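Local structure of N-acetylgalactosaminyltransferase 7 (6IWR) at residues K177-S189 against L208-L220. The protein is a two-domain protein of the polypeptide GalNAc-transferase family, with a GT-A type glycosyltransferase domain and a ricin-type beta-trefoil lectin domain. Sequence-based numbering, arbitrary orientation.
Sequences KYLAEIVLIDDFS and LVKVFRNERREGL
With CG anti to the backbone N (chi1 -161°), the D187 carboxylate reaches N214 and E218. D186 has a similar first torsion (-174°), which sets OD2 beside R213. D187 OD1 takes two hydrogen bonds. N214 ND2 gives one at 2.9 Å to D187 OD1, from the anti side and tilted out of the carboxylate plane. The backbone N of E218 gives the other from the syn side, also 2.9 Å from D187 OD1. D187 OD2 accepts weak bonds from G219 N and from R217 NE, the latter part of a salt bridge. The carboxylate thus ties the loop just after strand 179-186 to the turn leading into helix 219-230. D186 OD2 accepts a nearly straight salt-bridge bond from R213 NE at 3.0 Å, and V211 CG2 lies over one face of that guanidinium. The F188 ring receives R216 CA over its face, a CH-pi contact 4.0 Å from the centroid. Strands 179-186 and 209-213 run parallel, joined by six backbone hydrogen bonds, the first from I182 N to L208 O and the last from N214 N to D186 O. At the other end, K210 NZ bridges to E181 OE1 at 3.0 Å, while E181 OE2 is hydrogen-bonded to S150 OG and L233 N. I182, L184, V209 and V211 share a sheet face with the D186-R213 pair; helix 160-173 packs on I182 and L184. The two strands belong to a beta-alpha-beta unit with helix 197-201, in the Rossmann-like part of the GT-A fold; strand 149-155 pairs with the other edge of 179-186.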
loop_
_atom_site.group_PDB
_atom_site.type_symbol
_atom_site.label_atom_id
_atom_site.label_comp_id
_atom_site.label_asym_id
_atom_site.label_seq_id
_atom_site.Cartn_x
_atom_site.Cartn_y
_atom_site.Cartn_z
ATOM N N LYS A 177 -34.240 9.368 30.823
ATOM C CA LYS A 177 -34.508 8.517 31.978
ATOM C C LYS A 177 -33.808 7.158 31.892
ATOM O O LYS A 177 -33.641 6.492 32.920
ATOM C CB LYS A 177 -36.011 8.339 32.152
ATOM C CG LYS A 177 -36.691 7.653 30.982
ATOM C CD LYS A 177 -38.139 7.325 31.310
ATOM C CE LYS A 177 -39.049 8.505 31.036
ATOM N NZ LYS A 177 -39.626 8.337 29.682
ATOM N N TYR A 178 -33.385 6.723 30.703
ATOM C CA TYR A 178 -32.646 5.462 30.614
ATOM C C TYR A 178 -31.141 5.649 30.672
ATOM O O TYR A 178 -30.425 4.668 30.874
ATOM C CB TYR A 178 -33.025 4.692 29.347
ATOM C CG TYR A 178 -34.517 4.535 29.260
ATOM C CD1 TYR A 178 -35.181 3.572 30.018
ATOM C CD2 TYR A 178 -35.280 5.406 28.493
ATOM C CE1 TYR A 178 -36.556 3.452 29.965
ATOM C CE2 TYR A 178 -36.650 5.286 28.444
ATOM C CZ TYR A 178 -37.273 4.318 29.184
ATOM O OH TYR A 178 -38.625 4.227 29.121
ATOM N N LEU A 179 -30.647 6.876 30.546
ATOM C CA LEU A 179 -29.215 7.136 30.488
ATOM C C LEU A 179 -28.711 7.378 31.900
ATOM O O LEU A 179 -28.832 8.482 32.434
ATOM C CB LEU A 179 -28.937 8.332 29.603
ATOM C CG LEU A 179 -27.678 8.217 28.757
ATOM C CD1 LEU A 179 -26.992 9.560 28.666
ATOM C CD2 LEU A 179 -26.732 7.158 29.259
ATOM N N ALA A 180 -28.119 6.356 32.508
ATOM C CA ALA A 180 -27.705 6.476 33.900
ATOM C C ALA A 180 -26.434 7.301 34.074
ATOM O O ALA A 180 -26.252 7.923 35.131
ATOM C CB ALA A 180 -27.508 5.084 34.497
ATOM N N GLU A 181 -25.547 7.310 33.073
ATOM C CA GLU A 181 -24.226 7.930 33.132
ATOM C C GLU A 181 -23.504 7.606 31.831
ATOM O O GLU A 181 -23.782 6.590 31.188
ATOM C CB GLU A 181 -23.400 7.420 34.330
ATOM C CG GLU A 181 -22.997 5.954 34.183
ATOM C CD GLU A 181 -22.183 5.393 35.344
ATOM O OE1 GLU A 181 -21.613 6.203 36.121
ATOM O OE2 GLU A 181 -22.119 4.134 35.469
ATOM N N ILE A 182 -22.573 8.472 31.448
ATOM C CA ILE A 182 -21.671 8.215 30.339
ATOM C C ILE A 182 -20.273 8.197 30.931
ATOM O O ILE A 182 -19.774 9.229 31.399
ATOM C CB ILE A 182 -21.787 9.264 29.224
ATOM C CG1 ILE A 182 -23.204 9.252 28.609
ATOM C CG2 ILE A 182 -20.709 8.995 28.171
ATOM C CD1 ILE A 182 -23.476 10.382 27.586
ATOM N N VAL A 183 -19.647 7.028 30.932
ATOM C CA VAL A 183 -18.334 6.832 31.537
ATOM C C VAL A 183 -17.291 6.815 30.427
ATOM O O VAL A 183 -17.267 5.889 29.606
ATOM C CB VAL A 183 -18.292 5.529 32.349
ATOM C CG1 VAL A 183 -16.845 5.175 32.727
ATOM C CG2 VAL A 183 -19.166 5.643 33.574
ATOM N N LEU A 184 -16.437 7.834 30.382
ATOM C CA LEU A 184 -15.316 7.828 29.452
ATOM C C LEU A 184 -14.129 7.205 30.167
ATOM O O LEU A 184 -13.852 7.544 31.322
ATOM C CB LEU A 184 -14.972 9.235 28.960
ATOM C CG LEU A 184 -16.097 10.176 28.517
ATOM C CD1 LEU A 184 -15.529 11.572 28.280
ATOM C CD2 LEU A 184 -16.879 9.684 27.275
ATOM N N ILE A 185 -13.465 6.263 29.505
ATOM C CA ILE A 185 -12.282 5.599 30.041
ATOM C C ILE A 185 -11.085 6.054 29.223
ATOM O O ILE A 185 -10.918 5.660 28.059
ATOM C CB ILE A 185 -12.399 4.070 30.016
ATOM C CG1 ILE A 185 -13.598 3.599 30.820
ATOM C CG2 ILE A 185 -11.121 3.460 30.579
ATOM C CD1 ILE A 185 -13.402 3.703 32.290
ATOM N N ASP A 186 -10.242 6.866 29.845
ATOM C CA ASP A 186 -9.007 7.344 29.235
ATOM C C ASP A 186 -7.948 6.269 29.377
ATOM O O ASP A 186 -7.479 6.010 30.490
ATOM C CB ASP A 186 -8.551 8.618 29.930
ATOM C CG ASP A 186 -7.362 9.234 29.266
ATOM O OD1 ASP A 186 -6.662 8.524 28.504
ATOM O OD2 ASP A 186 -7.151 10.442 29.494
ATOM N N ASP A 187 -7.559 5.643 28.273
ATOM C CA ASP A 187 -6.506 4.626 28.343
ATOM C C ASP A 187 -5.130 5.248 28.106
ATOM O O ASP A 187 -4.418 4.920 27.152
ATOM C CB ASP A 187 -6.767 3.505 27.353
ATOM C CG ASP A 187 -5.988 2.258 27.692
ATOM O OD1 ASP A 187 -5.742 2.040 28.902
ATOM O OD2 ASP A 187 -5.613 1.520 26.753
ATOM N N PHE A 188 -4.769 6.178 28.995
ATOM C CA PHE A 188 -3.392 6.654 29.108
ATOM C C PHE A 188 -2.999 7.563 27.938
ATOM O O PHE A 188 -1.888 7.471 27.424
ATOM C CB PHE A 188 -2.420 5.474 29.220
ATOM C CG PHE A 188 -1.164 5.804 29.945
ATOM C CD1 PHE A 188 -1.218 6.387 31.199
ATOM C CD2 PHE A 188 0.071 5.536 29.386
ATOM C CE1 PHE A 188 -0.056 6.707 31.882
ATOM C CE2 PHE A 188 1.244 5.847 30.064
ATOM C CZ PHE A 188 1.179 6.431 31.310
ATOM N N SER A 189 -3.909 8.448 27.527
ATOM C CA SER A 189 -3.636 9.398 26.455
ATOM C C SER A 189 -2.523 10.370 26.852
ATOM O O SER A 189 -2.298 10.647 28.032
ATOM C CB SER A 189 -4.906 10.184 26.108
ATOM O OG SER A 189 -6.010 9.347 25.807
ATOM N N LEU A 208 -23.465 13.893 34.728
ATOM C CA LEU A 208 -23.948 12.772 33.932
ATOM C C LEU A 208 -22.793 12.058 33.242
ATOM O O LEU A 208 -22.800 10.824 33.121
ATOM C CB LEU A 208 -24.965 13.277 32.903
ATOM C CG LEU A 208 -26.096 12.337 32.453
ATOM C CD1 LEU A 208 -25.874 11.983 31.001
ATOM C CD2 LEU A 208 -26.217 11.085 33.325
ATOM N N VAL A 209 -21.803 12.824 32.771
ATOM C CA VAL A 209 -20.642 12.320 32.053
ATOM C C VAL A 209 -19.448 12.381 32.987
ATOM O O VAL A 209 -19.259 13.363 33.706
ATOM C CB VAL A 209 -20.379 13.145 30.782
ATOM C CG1 VAL A 209 -19.192 12.558 29.954
ATOM C CG2 VAL A 209 -21.664 13.287 29.969
ATOM N N LYS A 210 -18.655 11.331 32.996
ATOM C CA LYS A 210 -17.525 11.269 33.896
ATOM C C LYS A 210 -16.389 10.574 33.156
ATOM O O LYS A 210 -16.616 9.821 32.202
ATOM C CB LYS A 210 -17.906 10.554 35.220
ATOM C CG LYS A 210 -18.823 9.326 35.058
ATOM C CD LYS A 210 -19.438 8.815 36.369
ATOM C CE LYS A 210 -20.571 9.730 36.893
ATOM N NZ LYS A 210 -21.938 9.173 36.683
ATOM N N VAL A 211 -15.159 10.884 33.560
ATOM C CA VAL A 211 -13.973 10.302 32.954
ATOM C C VAL A 211 -13.163 9.661 34.059
ATOM O O VAL A 211 -13.071 10.205 35.157
ATOM C CB VAL A 211 -13.126 11.347 32.199
ATOM C CG1 VAL A 211 -12.624 12.425 33.153
ATOM C CG2 VAL A 211 -11.978 10.665 31.486
ATOM N N PHE A 212 -12.587 8.508 33.771
ATOM C CA PHE A 212 -11.649 7.861 34.671
ATOM C C PHE A 212 -10.385 7.584 33.886
ATOM O O PHE A 212 -10.451 7.065 32.768
ATOM C CB PHE A 212 -12.207 6.561 35.262
ATOM C CG PHE A 212 -13.449 6.754 36.099
ATOM C CD1 PHE A 212 -13.436 7.576 37.208
ATOM C CD2 PHE A 212 -14.628 6.096 35.773
ATOM C CE1 PHE A 212 -14.572 7.749 37.972
ATOM C CE2 PHE A 212 -15.781 6.266 36.538
ATOM C CZ PHE A 212 -15.749 7.094 37.646
ATOM N N ARG A 213 -9.246 7.964 34.462
ATOM C CA ARG A 213 -7.934 7.771 33.864
ATOM C C ARG A 213 -7.327 6.443 34.289
ATOM O O ARG A 213 -7.442 6.026 35.444
ATOM C CB ARG A 213 -6.991 8.890 34.276
ATOM C CG ARG A 213 -6.900 9.998 33.303
ATOM C CD ARG A 213 -8.183 10.791 33.245
ATOM N NE ARG A 213 -8.183 11.659 32.064
ATOM C CZ ARG A 213 -8.748 12.853 32.036
ATOM N NH1 ARG A 213 -9.348 13.324 33.123
ATOM N NH2 ARG A 213 -8.694 13.583 30.944
ATOM N N ASN A 214 -6.650 5.798 33.344
ATOM C CA ASN A 214 -5.866 4.600 33.597
ATOM C C ASN A 214 -4.425 4.992 33.875
ATOM O O ASN A 214 -3.896 5.904 33.241
ATOM C CB ASN A 214 -5.928 3.648 32.401
ATOM C CG ASN A 214 -7.252 2.950 32.296
ATOM O OD1 ASN A 214 -8.016 2.913 33.253
ATOM N ND2 ASN A 214 -7.532 2.378 31.134
ATOM N N GLU A 215 -3.790 4.295 34.823
ATOM C CA GLU A 215 -2.434 4.659 35.223
ATOM C C GLU A 215 -1.405 4.185 34.202
ATOM O O GLU A 215 -0.331 4.779 34.078
ATOM C CB GLU A 215 -2.134 4.093 36.608
ATOM C CG GLU A 215 -3.018 4.658 37.711
ATOM C CD GLU A 215 -3.176 3.697 38.881
ATOM O OE1 GLU A 215 -2.791 2.510 38.731
ATOM O OE2 GLU A 215 -3.688 4.125 39.946
ATOM N N ARG A 216 -1.711 3.120 33.468
ATOM C CA ARG A 216 -0.865 2.626 32.392
ATOM C C ARG A 216 -1.745 2.323 31.193
ATOM O O ARG A 216 -2.956 2.137 31.322
ATOM C CB ARG A 216 -0.065 1.360 32.800
ATOM C CG ARG A 216 -0.785 0.364 33.729
ATOM C CD ARG A 216 -1.074 -1.000 33.061
ATOM N NE ARG A 216 0.044 -1.945 33.094
ATOM C CZ ARG A 216 0.189 -3.011 32.294
ATOM N NH1 ARG A 216 -0.713 -3.309 31.355
ATOM N NH2 ARG A 216 1.264 -3.782 32.430
ATOM N N ARG A 217 -1.143 2.289 30.017
ATOM C CA ARG A 217 -1.920 1.920 28.842
ATOM C C ARG A 217 -2.303 0.453 28.946
ATOM O O ARG A 217 -1.492 -0.428 28.665
ATOM C CB ARG A 217 -1.139 2.172 27.567
ATOM C CG ARG A 217 -1.869 1.672 26.352
ATOM C CD ARG A 217 -2.254 2.818 25.470
ATOM N NE ARG A 217 -3.282 2.446 24.502
ATOM C CZ ARG A 217 -3.136 2.524 23.183
ATOM N NH1 ARG A 217 -1.997 2.966 22.661
ATOM N NH2 ARG A 217 -4.138 2.170 22.388
ATOM N N GLU A 218 -3.553 0.185 29.341
ATOM C CA GLU A 218 -4.062 -1.172 29.496
ATOM C C GLU A 218 -4.455 -1.819 28.174
ATOM O O GLU A 218 -4.720 -3.026 28.141
ATOM C CB GLU A 218 -5.275 -1.170 30.432
ATOM C CG GLU A 218 -4.998 -0.683 31.852
ATOM C CD GLU A 218 -4.117 -1.635 32.640
ATOM O OE1 GLU A 218 -3.996 -2.811 32.246
ATOM O OE2 GLU A 218 -3.553 -1.206 33.662
ATOM N N GLY A 219 -4.532 -1.053 27.093
ATOM C CA GLY A 219 -5.005 -1.581 25.834
ATOM C C GLY A 219 -6.523 -1.662 25.787
ATOM O O GLY A 219 -7.230 -1.540 26.787
ATOM N N LEU A 220 -7.022 -1.900 24.575
ATOM C CA LEU A 220 -8.444 -1.748 24.297
ATOM C C LEU A 220 -9.296 -2.752 25.069
ATOM O O LEU A 220 -10.336 -2.392 25.630
ATOM C CB LEU A 220 -8.670 -1.912 22.806
ATOM C CG LEU A 220 -10.125 -1.724 22.435
ATOM C CD1 LEU A 220 -10.495 -0.258 22.595
ATOM C CD2 LEU A 220 -10.334 -2.203 21.021
#